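Local coordinates for Sec-alkyl sulfatase (Pseudomonas sp. dsm 6611, PDB 2YHE), which hydrolyses (R)-secondary-alkyl sulfates enantioselectively with inversion of configuration, giving (S)-alcohols and sulfate, as a zinc-dependent homodimer of the metallo-beta-lactamase superfamily, at the interface of chains A and B. Numbering follows the deposited sequence. Chains: chain A/B, Sec-alkyl sulfatase.

The interface of chains A and B. Residues chain A 505, 517, 520-521; chain B 438-440, 442.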
loop_
_atom_site.group_PDB
_atom_site.type_symbol
_atom_site.label_atom_id
_atom_site.label_comp_id
_atom_site.label_asym_id
_atom_site.label_seq_id
_atom_site.Cartn_x
_atom_site.Cartn_y
_atom_site.Cartn_z
ATOM N N MET A 505 23.118 -14.262 -10.793
ATOM C CA MET A 505 21.779 -13.857 -11.241
ATOM C C MET A 505 21.330 -14.673 -12.429
ATOM O O MET A 505 20.177 -15.109 -12.487
ATOM C CB MET A 505 21.745 -12.389 -11.617
ATOM C CG MET A 505 21.514 -11.485 -10.450
ATOM S SD MET A 505 20.941 -9.856 -10.983
ATOM C CE MET A 505 20.975 -9.000 -9.413
ATOM N N TRP A 517 10.694 -13.042 -12.862
ATOM C CA TRP A 517 11.932 -13.208 -12.104
ATOM C C TRP A 517 13.074 -13.479 -13.072
ATOM O O TRP A 517 14.115 -12.830 -12.957
ATOM C CB TRP A 517 11.791 -14.341 -11.063
ATOM C CG TRP A 517 11.069 -13.917 -9.807
ATOM C CD1 TRP A 517 9.977 -13.090 -9.720
ATOM C CD2 TRP A 517 11.380 -14.311 -8.454
ATOM N NE1 TRP A 517 9.604 -12.933 -8.401
ATOM C CE2 TRP A 517 10.457 -13.659 -7.603
ATOM C CE3 TRP A 517 12.359 -15.142 -7.876
ATOM C CZ2 TRP A 517 10.490 -13.808 -6.215
ATOM C CZ3 TRP A 517 12.391 -15.279 -6.496
ATOM C CH2 TRP A 517 11.469 -14.609 -5.685
ATOM N N MET A 520 13.911 -10.223 -14.808
ATOM C CA MET A 520 14.586 -9.331 -13.881
ATOM C C MET A 520 16.037 -9.737 -13.687
ATOM O O MET A 520 16.927 -8.883 -13.758
ATOM C CB MET A 520 13.843 -9.267 -12.544
ATOM C CG MET A 520 12.527 -8.542 -12.642
ATOM S SD MET A 520 11.640 -8.520 -11.061
ATOM C CE MET A 520 10.770 -9.964 -11.111
ATOM N N TYR A 521 16.275 -11.037 -13.491
ATOM C CA TYR A 521 17.620 -11.570 -13.283
ATOM C C TYR A 521 18.498 -11.395 -14.541
ATOM O O TYR A 521 19.656 -11.011 -14.426
ATOM C CB TYR A 521 17.541 -13.052 -12.880
ATOM C CG TYR A 521 17.066 -13.318 -11.470
ATOM C CD1 TYR A 521 17.563 -12.585 -10.395
ATOM C CD2 TYR A 521 16.255 -14.408 -11.186
ATOM C CE1 TYR A 521 17.203 -12.889 -9.074
ATOM C CE2 TYR A 521 15.865 -14.707 -9.877
ATOM C CZ TYR A 521 16.331 -13.935 -8.825
ATOM O OH TYR A 521 15.959 -14.236 -7.539
ATOM N N ASN B 438 15.865 -3.769 -7.649
ATOM C CA ASN B 438 17.153 -4.445 -7.743
ATOM C C ASN B 438 16.945 -5.954 -7.498
ATOM O O ASN B 438 16.595 -6.316 -6.359
ATOM C CB ASN B 438 18.145 -3.835 -6.737
ATOM C CG ASN B 438 19.535 -4.407 -6.773
ATOM O OD1 ASN B 438 19.831 -5.449 -7.383
ATOM N ND2 ASN B 438 20.426 -3.722 -6.117
ATOM N N PRO B 439 17.139 -6.849 -8.528
ATOM C CA PRO B 439 16.888 -8.293 -8.309
ATOM C C PRO B 439 17.703 -8.965 -7.204
ATOM O O PRO B 439 17.299 -10.021 -6.749
ATOM C CB PRO B 439 17.051 -8.928 -9.693
ATOM C CG PRO B 439 17.051 -7.816 -10.641
ATOM C CD PRO B 439 17.523 -6.596 -9.928
ATOM N N ALA B 440 18.772 -8.329 -6.704
ATOM C CA ALA B 440 19.496 -8.884 -5.565
ATOM C C ALA B 440 18.621 -8.848 -4.248
ATOM O O ALA B 440 18.879 -9.586 -3.277
ATOM C CB ALA B 440 20.791 -8.137 -5.354
ATOM N N LEU B 442 15.211 -9.281 -4.513
ATOM C CA LEU B 442 13.985 -9.942 -4.953
ATOM C C LEU B 442 13.519 -11.030 -3.987
ATOM O O LEU B 442 12.320 -11.181 -3.795
ATOM C CB LEU B 442 14.174 -10.505 -6.373
ATOM C CG LEU B 442 12.958 -10.986 -7.182
ATOM C CD1 LEU B 442 11.863 -9.948 -7.244
ATOM C CD2 LEU B 442 13.380 -11.336 -8.590
#
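A chi1 of -167° turns the isobutyl group of B:Leu442 away from its backbone N and toward the indole of A:Trp517. This patch of the type III sulfatase homodimer joins parts of the alkyl sulfatase dimerisation region of both subunits: 3-10 helix 439-441 of chain B and B:Leu442 just after it, against helices 495-511 and 515-530 of chain A. The leucine covers one indole face by CH-pi contact: methyl CD2 sits over the five-membered ring, 3.7 Å from its centroid, while CG lies over the six-membered ring. The methyl CE of A:Met520, its thioether chain bent at chi3 (-87°), meets the same CD2 at 3.9 Å, the two side chains crossing at about a right angle. A:Tyr521 turns a ring face to this methyl, B:Leu442 CD2 lying above A:Tyr521 CZ at 3.9 Å, so that CD2 is packed among indole, phenol and thioether. On the neighbouring turn, B:Pro439 presents its ring carbons: CB lies 3.8 Å from A:Tyr521 CD1, and CG points at the backbone carbonyl of A:Met520. A:Met505 crosses the proline at about a right angle and brings methyl CE to B:Pro439 CB, 3.9 Å away, and close to the backbone N of B:Ala440. That N donates to the side-chain amide oxygen OD1 of B:Asn438 at 3.1 Å, from above the carbonyl plane, an N-cap-like bond that probably steadies the start of the 3-10 helix.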